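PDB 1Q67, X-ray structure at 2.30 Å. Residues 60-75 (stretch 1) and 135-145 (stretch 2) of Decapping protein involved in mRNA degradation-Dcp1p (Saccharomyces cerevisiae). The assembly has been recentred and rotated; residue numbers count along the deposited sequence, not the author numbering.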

ATOM      1  N   GLU B  60      -1.126   6.042   4.389  1.00 37.15           N
ATOM      2  CA  GLU B  60      -0.813   4.800   5.095  1.00 40.70           C
ATOM      3  C   GLU B  60      -1.900   3.729   5.092  1.00 38.78           C
ATOM      4  O   GLU B  60      -2.177   3.127   6.124  1.00 40.44           O
ATOM      5  N   TYR B  61      -2.524   3.486   3.948  1.00 37.51           N
ATOM      6  CA  TYR B  61      -3.559   2.463   3.891  1.00 34.60           C
ATOM      7  C   TYR B  61      -3.437   1.612   2.643  1.00 34.32           C
ATOM      8  O   TYR B  61      -3.362   2.138   1.528  1.00 35.28           O
ATOM      9  N   GLN B  62      -3.395   0.298   2.851  1.00 32.92           N
ATOM     10  CA  GLN B  62      -3.295  -0.695   1.773  1.00 33.95           C
ATOM     11  C   GLN B  62      -3.832  -1.986   2.367  1.00 32.96           C
ATOM     12  O   GLN B  62      -3.536  -2.310   3.516  1.00 32.70           O
ATOM     13  N   GLY B  63      -4.585  -2.737   1.579  1.00 31.53           N
ATOM     14  CA  GLY B  63      -5.137  -3.980   2.076  1.00 31.60           C
ATOM     15  C   GLY B  63      -6.435  -4.330   1.385  1.00 31.89           C
ATOM     16  O   GLY B  63      -6.628  -4.005   0.216  1.00 32.77           O
ATOM     17  N   VAL B  64      -7.328  -4.993   2.108  1.00 32.71           N
ATOM     18  CA  VAL B  64      -8.607  -5.386   1.549  1.00 34.07           C
ATOM     19  C   VAL B  64      -9.530  -4.175   1.402  1.00 34.54           C
ATOM     20  O   VAL B  64      -9.711  -3.393   2.342  1.00 33.42           O
ATOM     21  N   LEU B  65     -10.103  -4.032   0.211  1.00 34.13           N
ATOM     22  CA  LEU B  65     -11.009  -2.936  -0.087  1.00 35.25           C
ATOM     23  C   LEU B  65     -12.404  -3.508  -0.263  1.00 34.67           C
ATOM     24  O   LEU B  65     -12.599  -4.455  -1.022  1.00 35.08           O
ATOM     25  N   ALA B  66     -13.374  -2.949   0.450  1.00 31.52           N
ATOM     26  CA  ALA B  66     -14.741  -3.424   0.328  1.00 31.96           C
ATOM     27  C   ALA B  66     -15.718  -2.264   0.216  1.00 32.27           C
ATOM     28  O   ALA B  66     -15.478  -1.187   0.761  1.00 31.66           O
ATOM     29  N   ILE B  67     -16.809  -2.504  -0.505  1.00 31.74           N
ATOM     30  CA  ILE B  67     -17.881  -1.536  -0.676  1.00 32.35           C
ATOM     31  C   ILE B  67     -19.115  -2.283  -0.205  1.00 32.74           C
ATOM     32  O   ILE B  67     -19.380  -3.409  -0.630  1.00 34.20           O
ATOM     33  N   TYR B  68     -19.868  -1.664   0.690  1.00 31.51           N
ATOM     34  CA  TYR B  68     -21.016  -2.345   1.248  1.00 31.17           C
ATOM     35  C   TYR B  68     -22.202  -1.423   1.476  1.00 31.87           C
ATOM     36  O   TYR B  68     -22.055  -0.206   1.558  1.00 32.10           O
ATOM     37  N   LEU B  69     -23.371  -2.035   1.594  1.00 34.84           N
ATOM     38  CA  LEU B  69     -24.611  -1.316   1.824  1.00 37.41           C
ATOM     39  C   LEU B  69     -24.807  -1.145   3.324  1.00 37.70           C
ATOM     40  O   LEU B  69     -24.565  -2.069   4.104  1.00 37.89           O
ATOM     41  N   ARG B  70     -25.231   0.044   3.726  1.00 36.78           N
ATOM     42  CA  ARG B  70     -25.448   0.325   5.132  1.00 39.35           C
ATOM     43  C   ARG B  70     -26.942   0.381   5.451  1.00 42.02           C
ATOM     44  O   ARG B  70     -27.762   0.722   4.599  1.00 42.46           O
ATOM     45  N   ASP B  71     -27.293   0.026   6.679  1.00 44.18           N
ATOM     46  CA  ASP B  71     -28.683   0.053   7.094  1.00 47.77           C
ATOM     47  C   ASP B  71     -28.963   1.390   7.766  1.00 48.28           C
ATOM     48  O   ASP B  71     -28.622   1.589   8.928  1.00 47.91           O
ATOM     49  N   VAL B  72     -29.567   2.311   7.022  1.00 50.22           N
ATOM     50  CA  VAL B  72     -29.894   3.624   7.563  1.00 52.08           C
ATOM     51  C   VAL B  72     -31.409   3.819   7.585  1.00 54.49           C
ATOM     52  O   VAL B  72     -31.903   4.945   7.645  1.00 54.04           O
ATOM     53  N   SER B  73     -32.135   2.705   7.544  1.00 57.27           N
ATOM     54  CA  SER B  73     -33.596   2.715   7.561  1.00 60.67           C
ATOM     55  C   SER B  73     -34.145   3.244   8.887  1.00 62.71           C
ATOM     56  O   SER B  73     -33.530   3.073   9.943  1.00 63.15           O
ATOM     57  N   GLN B  74     -35.308   3.884   8.821  1.00 64.67           N
ATOM     58  CA  GLN B  74     -35.956   4.443  10.005  1.00 66.61           C
ATOM     59  C   GLN B  74     -37.014   3.480  10.530  1.00 67.34           C
ATOM     60  O   GLN B  74     -37.460   3.595  11.669  1.00 66.50           O
ATOM     61  N   ASN B  75     -37.413   2.531   9.689  1.00 68.95           N
ATOM     62  CA  ASN B  75     -38.426   1.549  10.059  1.00 70.60           C
ATOM     63  C   ASN B  75     -37.854   0.474  10.986  1.00 70.74           C
ATOM     64  O   ASN B  75     -37.784  -0.701  10.622  1.00 71.08           O
ATOM     65  N   LYS B 135     -31.031  10.910  11.179  1.00 65.58           N
ATOM     66  CA  LYS B 135     -31.121  10.550   9.767  1.00 65.30           C
ATOM     67  C   LYS B 135     -29.720  10.475   9.157  1.00 64.07           C
ATOM     68  O   LYS B 135     -29.058  11.497   8.954  1.00 63.82           O
ATOM     69  N   ASP B 136     -29.275   9.258   8.868  1.00 61.83           N
ATOM     70  CA  ASP B 136     -27.956   9.036   8.287  1.00 57.94           C
ATOM     71  C   ASP B 136     -28.090   9.000   6.765  1.00 54.32           C
ATOM     72  O   ASP B 136     -28.904   8.253   6.224  1.00 53.06           O
ATOM     73  N   ILE B 137     -27.301   9.821   6.079  1.00 51.67           N
ATOM     74  CA  ILE B 137     -27.354   9.890   4.621  1.00 49.57           C
ATOM     75  C   ILE B 137     -26.382   8.967   3.888  1.00 47.46           C
ATOM     76  O   ILE B 137     -26.412   8.887   2.658  1.00 47.64           O
ATOM     77  N   TYR B 138     -25.517   8.277   4.623  1.00 44.89           N
ATOM     78  CA  TYR B 138     -24.564   7.382   3.980  1.00 42.21           C
ATOM     79  C   TYR B 138     -25.129   5.987   3.772  1.00 40.16           C
ATOM     80  O   TYR B 138     -24.955   5.097   4.603  1.00 39.51           O
ATOM     81  N   ASN B 139     -25.810   5.815   2.643  1.00 38.34           N
ATOM     82  CA  ASN B 139     -26.422   4.543   2.267  1.00 36.90           C
ATOM     83  C   ASN B 139     -25.389   3.445   2.013  1.00 36.07           C
ATOM     84  O   ASN B 139     -25.671   2.263   2.193  1.00 34.01           O
ATOM     85  N   TYR B 140     -24.199   3.843   1.574  1.00 35.67           N
ATOM     86  CA  TYR B 140     -23.149   2.883   1.268  1.00 35.19           C
ATOM     87  C   TYR B 140     -21.840   3.330   1.875  1.00 34.54           C
ATOM     88  O   TYR B 140     -21.665   4.499   2.222  1.00 35.84           O
ATOM     89  N   GLY B 141     -20.925   2.383   2.020  1.00 33.57           N
ATOM     90  CA  GLY B 141     -19.639   2.705   2.590  1.00 30.38           C
ATOM     91  C   GLY B 141     -18.522   1.995   1.868  1.00 30.61           C
ATOM     92  O   GLY B 141     -18.715   0.960   1.230  1.00 30.68           O
ATOM     93  N   LEU B 142     -17.341   2.581   1.953  1.00 31.39           N
ATOM     94  CA  LEU B 142     -16.154   1.999   1.355  1.00 31.88           C
ATOM     95  C   LEU B 142     -15.153   1.899   2.502  1.00 32.25           C
ATOM     96  O   LEU B 142     -15.059   2.798   3.345  1.00 31.06           O
ATOM     97  N   ILE B 143     -14.425   0.792   2.550  1.00 32.67           N
ATOM     98  CA  ILE B 143     -13.441   0.617   3.599  1.00 32.52           C
ATOM     99  C   ILE B 143     -12.224  -0.151   3.102  1.00 31.48           C
ATOM    100  O   ILE B 143     -12.329  -1.029   2.256  1.00 32.08           O
ATOM    101  N   ILE B 144     -11.059   0.236   3.600  1.00 32.34           N
ATOM    102  CA  ILE B 144      -9.823  -0.444   3.271  1.00 32.48           C
ATOM    103  C   ILE B 144      -9.268  -0.918   4.614  1.00 33.79           C
ATOM    104  O   ILE B 144      -9.058  -0.115   5.531  1.00 33.03           O
ATOM    105  N   LEU B 145      -9.057  -2.224   4.728  1.00 33.51           N
ATOM    106  CA  LEU B 145      -8.551  -2.808   5.966  1.00 35.13           C
ATOM    107  C   LEU B 145      -7.096  -3.202   5.784  1.00 34.47           C
ATOM    108  O   LEU B 145      -6.804  -4.137   5.043  1.00 34.89           O
TER

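Strand 64-70 runs antiparallel to strand 140-145 (164° between N-to-C directions, axes 4.7 Å apart at closest). Side chains alternate between two faces, as in any extended strand: one carries Leu65, Ile67 and Leu69, the other Val64, Ala66 and Tyr68. Before the strand, Tyr61 (m) starts toward stretch 2, CB lying 4.4 Å from Ile144 CG2, but its ring leads away. Gly63 has phi/psi of 151/-148, and an ideal CB there would sit 2.1 Å from Leu145 O, a clash; its bare CA instead makes a CA-H...O contact with that Leu145 O at 3.4 Å.

Val64 (t) packs loosely, CB 4.5 Å from Leu145 CD1. Leu65 (t, p) reaches between two partners: its CD1 is 3.6 Å from Leu142 CG and 3.7 Å from Ile144 CG1. The short Ala66 meets Ile143 (t, t) at 4.0 Å, CB to CG2, while Ala66 N donates to Ile143 O at 2.8 Å (165°). Ile67 (m, t) places CG1 4.3 Å from Leu142 CD1.

Tyr68 (chi1 p) lays its ring over Gly141: the Gly141 CA is 4.1 Å from the ring centroid and 20° off the normal, a CH-pi contact. An ideal CB on Gly141 would fall 2.8 Å from Tyr68 CZ, so the missing side chain makes room for the ring. Tyr68 CE2 also touches Ile143 CG2 at 3.8 Å, and one water donates to both Tyr68 OH (2.7 Å) and Leu142 O (2.9 Å). Leu69 CD1 approaches Tyr140 CE2 at 4.1 Å.

Arg70 (m, t, p) supplies the charged contact. Its NH1 forms a salt bridge with Asp136 OD2 at 2.5 Å and donates to Tyr138 O at 2.9 Å (164°), both acceptors near the guanidinium plane. Val72 (m) packs beside this pair, CG1 3.1 Å from Asp136 OD2 and CG2 3.5 Å from Asn139 OD1.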

ATOM      1  CB  GLU B  60      -0.424   5.108   6.549  1.00 43.44           C
ATOM      2  CG  GLU B  60       0.772   6.038   6.693  1.00 50.44           C
ATOM      3  CD  GLU B  60       1.412   5.977   8.080  1.00 54.84           C
ATOM      4  OE1 GLU B  60       0.679   6.105   9.095  1.00 54.62           O
ATOM      5  OE2 GLU B  60       2.653   5.805   8.150  1.00 55.86           O
ATOM      6  CB  TYR B  61      -4.956   3.089   3.938  1.00 34.95           C
ATOM      7  CG  TYR B  61      -5.211   3.934   5.164  1.00 33.49           C
ATOM      8  CD1 TYR B  61      -5.035   5.314   5.124  1.00 35.11           C
ATOM      9  CD2 TYR B  61      -5.606   3.351   6.371  1.00 31.91           C
ATOM     10  CE1 TYR B  61      -5.242   6.103   6.249  1.00 35.37           C
ATOM     11  CE2 TYR B  61      -5.816   4.128   7.514  1.00 33.45           C
ATOM     12  CZ  TYR B  61      -5.629   5.507   7.440  1.00 35.77           C
ATOM     13  OH  TYR B  61      -5.822   6.299   8.543  1.00 37.98           O
ATOM     14  CB  GLN B  62      -1.847  -0.987   1.362  1.00 35.78           C
ATOM     15  CG  GLN B  62      -0.900   0.177   1.354  1.00 41.57           C
ATOM     16  CD  GLN B  62      -0.691   0.766   2.725  1.00 36.91           C
ATOM     17  OE1 GLN B  62      -0.689   0.055   3.732  1.00 41.92           O
ATOM     18  NE2 GLN B  62      -0.504   2.069   2.772  1.00 39.36           N
ATOM     19  CB  VAL B  64      -9.301  -6.445   2.429  1.00 34.08           C
ATOM     20  CG1 VAL B  64     -10.611  -6.868   1.783  1.00 34.14           C
ATOM     21  CG2 VAL B  64      -8.397  -7.662   2.596  1.00 34.78           C
ATOM     22  CB  LEU B  65     -10.573  -2.219  -1.371  1.00 38.23           C
ATOM     23  CG  LEU B  65     -11.567  -1.281  -2.082  1.00 39.11           C
ATOM     24  CD1 LEU B  65     -11.932  -0.110  -1.192  1.00 38.65           C
ATOM     25  CD2 LEU B  65     -10.929  -0.774  -3.365  1.00 37.33           C
ATOM     26  CB  ALA B  66     -15.119  -4.289   1.534  1.00 30.53           C
ATOM     27  CB  ILE B  67     -18.028  -1.105  -2.132  1.00 33.02           C
ATOM     28  CG1 ILE B  67     -16.808  -0.266  -2.516  1.00 31.64           C
ATOM     29  CG2 ILE B  67     -19.317  -0.298  -2.317  1.00 30.24           C
ATOM     30  CD1 ILE B  67     -16.707   0.005  -3.971  1.00 37.93           C
ATOM     31  CB  TYR B  68     -20.592  -2.976   2.575  1.00 29.10           C
ATOM     32  CG  TYR B  68     -20.002  -1.960   3.520  1.00 29.73           C
ATOM     33  CD1 TYR B  68     -20.787  -1.354   4.498  1.00 31.32           C
ATOM     34  CD2 TYR B  68     -18.660  -1.582   3.425  1.00 31.07           C
ATOM     35  CE1 TYR B  68     -20.258  -0.409   5.362  1.00 29.71           C
ATOM     36  CE2 TYR B  68     -18.118  -0.621   4.286  1.00 29.92           C
ATOM     37  CZ  TYR B  68     -18.931  -0.046   5.255  1.00 31.35           C
ATOM     38  OH  TYR B  68     -18.423   0.884   6.137  1.00 34.01           O
ATOM     39  CB  LEU B  69     -25.781  -2.090   1.215  1.00 37.60           C
ATOM     40  CG  LEU B  69     -27.137  -1.371   1.228  1.00 42.14           C
ATOM     41  CD1 LEU B  69     -27.962  -1.793   0.016  1.00 41.96           C
ATOM     42  CD2 LEU B  69     -27.863  -1.682   2.518  1.00 41.68           C
ATOM     43  CB  ARG B  70     -24.769   1.645   5.502  1.00 37.41           C
ATOM     44  CG  ARG B  70     -23.287   1.660   5.150  1.00 33.72           C
ATOM     45  CD  ARG B  70     -22.609   2.967   5.513  1.00 33.85           C
ATOM     46  NE  ARG B  70     -22.319   3.082   6.937  1.00 33.57           N
ATOM     47  CZ  ARG B  70     -22.955   3.896   7.772  1.00 34.83           C
ATOM     48  NH1 ARG B  70     -23.935   4.679   7.332  1.00 34.41           N
ATOM     49  NH2 ARG B  70     -22.594   3.943   9.044  1.00 32.54           N
ATOM     50  CB  ASP B  71     -28.975  -1.081   8.077  1.00 50.69           C
ATOM     51  CG  ASP B  71     -30.462  -1.272   8.319  1.00 55.83           C
ATOM     52  OD1 ASP B  71     -31.183  -0.258   8.470  1.00 56.76           O
ATOM     53  OD2 ASP B  71     -30.912  -2.439   8.366  1.00 59.24           O
ATOM     54  CB  VAL B  72     -29.240   4.754   6.735  1.00 51.52           C
ATOM     55  CG1 VAL B  72     -27.733   4.710   6.912  1.00 50.73           C
ATOM     56  CG2 VAL B  72     -29.609   4.611   5.259  1.00 51.05           C
ATOM     57  CB  SER B  73     -34.127   1.300   7.314  1.00 60.76           C
ATOM     58  OG  SER B  73     -35.543   1.277   7.332  1.00 61.47           O
ATOM     59  CB  GLN B  74     -36.619   5.781   9.662  1.00 68.36           C
ATOM     60  CG  GLN B  74     -35.661   6.893   9.259  1.00 70.59           C
ATOM     61  CD  GLN B  74     -34.910   7.474  10.440  1.00 72.50           C
ATOM     62  OE1 GLN B  74     -35.517   7.961  11.396  1.00 73.62           O
ATOM     63  NE2 GLN B  74     -33.582   7.435  10.379  1.00 72.16           N
ATOM     64  CB  ASN B  75     -39.002   0.895   8.797  1.00 71.48           C
ATOM     65  CG  ASN B  75     -40.516   0.800   8.828  1.00 72.69           C
ATOM     66  OD1 ASN B  75     -41.096   0.192   9.730  1.00 73.39           O
ATOM     67  ND2 ASN B  75     -41.166   1.406   7.838  1.00 73.05           N
ATOM     68  CB  LYS B 135     -31.950  11.588   9.012  1.00 65.88           C
ATOM     69  CG  LYS B 135     -32.415  11.138   7.634  1.00 67.51           C
ATOM     70  CD  LYS B 135     -33.555  10.135   7.734  1.00 68.21           C
ATOM     71  CE  LYS B 135     -34.213   9.920   6.376  1.00 69.55           C
ATOM     72  NZ  LYS B 135     -35.469   9.122   6.478  1.00 70.37           N
ATOM     73  CB  ASP B 136     -27.394   7.717   8.833  1.00 59.66           C
ATOM     74  CG  ASP B 136     -25.959   7.460   8.408  1.00 60.12           C
ATOM     75  OD1 ASP B 136     -25.219   8.426   8.125  1.00 61.26           O
ATOM     76  OD2 ASP B 136     -25.569   6.277   8.384  1.00 62.04           O
ATOM     77  CB  ILE B 137     -27.090  11.321   4.120  1.00 50.21           C
ATOM     78  CG1 ILE B 137     -25.701  11.774   4.562  1.00 48.52           C
ATOM     79  CG2 ILE B 137     -28.163  12.265   4.651  1.00 50.54           C
ATOM     80  CD1 ILE B 137     -25.277  13.099   3.977  1.00 51.20           C
ATOM     81  CB  TYR B 138     -23.271   7.317   4.786  1.00 43.53           C
ATOM     82  CG  TYR B 138     -22.631   8.671   4.974  1.00 46.42           C
ATOM     83  CD1 TYR B 138     -23.021   9.510   6.018  1.00 49.74           C
ATOM     84  CD2 TYR B 138     -21.656   9.129   4.093  1.00 47.19           C
ATOM     85  CE1 TYR B 138     -22.450  10.781   6.178  1.00 51.80           C
ATOM     86  CE2 TYR B 138     -21.081  10.390   4.242  1.00 50.03           C
ATOM     87  CZ  TYR B 138     -21.481  11.210   5.284  1.00 52.37           C
ATOM     88  OH  TYR B 138     -20.908  12.457   5.434  1.00 56.00           O
ATOM     89  CB  ASN B 139     -27.260   4.728   0.996  1.00 38.31           C
ATOM     90  CG  ASN B 139     -28.479   5.605   1.220  1.00 39.80           C
ATOM     91  OD1 ASN B 139     -29.470   5.177   1.814  1.00 42.49           O
ATOM     92  ND2 ASN B 139     -28.409   6.841   0.755  1.00 41.45           N
ATOM     93  CB  TYR B 140     -22.982   2.737  -0.246  1.00 34.61           C
ATOM     94  CG  TYR B 140     -24.294   2.724  -0.988  1.00 33.35           C
ATOM     95  CD1 TYR B 140     -24.678   3.805  -1.794  1.00 34.79           C
ATOM     96  CD2 TYR B 140     -25.171   1.652  -0.865  1.00 34.01           C
ATOM     97  CE1 TYR B 140     -25.906   3.812  -2.454  1.00 32.91           C
ATOM     98  CE2 TYR B 140     -26.397   1.647  -1.516  1.00 33.97           C
ATOM     99  CZ  TYR B 140     -26.761   2.727  -2.308  1.00 35.38           C
ATOM    100  OH  TYR B 140     -27.979   2.708  -2.949  1.00 38.27           O
ATOM    101  CB  LEU B 142     -15.619   2.897   0.233  1.00 30.85           C
ATOM    102  CG  LEU B 142     -14.260   2.552  -0.383  1.00 34.53           C
ATOM    103  CD1 LEU B 142     -14.175   3.104  -1.806  1.00 33.43           C
ATOM    104  CD2 LEU B 142     -13.146   3.137   0.487  1.00 33.01           C
ATOM    105  CB  ILE B 143     -14.075  -0.112   4.816  1.00 31.89           C
ATOM    106  CG1 ILE B 143     -13.115  -0.094   6.001  1.00 31.57           C
ATOM    107  CG2 ILE B 143     -14.470  -1.540   4.435  1.00 28.45           C
ATOM    108  CD1 ILE B 143     -13.720  -0.674   7.271  1.00 33.36           C
ATOM    109  CB  ILE B 144      -8.810   0.480   2.593  1.00 31.70           C
ATOM    110  CG1 ILE B 144      -9.324   0.887   1.205  1.00 30.60           C
ATOM    111  CG2 ILE B 144      -7.477  -0.246   2.451  1.00 30.30           C
ATOM    112  CD1 ILE B 144      -8.460   1.915   0.520  1.00 30.67           C
ATOM    113  CB  LEU B 145      -9.373  -4.050   6.324  1.00 35.48           C
ATOM    114  CG  LEU B 145     -10.894  -3.880   6.450  1.00 39.81           C
ATOM    115  CD1 LEU B 145     -11.602  -5.156   6.049  1.00 42.44           C
ATOM    116  CD2 LEU B 145     -11.249  -3.498   7.864  1.00 41.16           C
TER
HETATM  117  O   HOH W   1     -16.498   2.733   5.805  1.00 44.29           O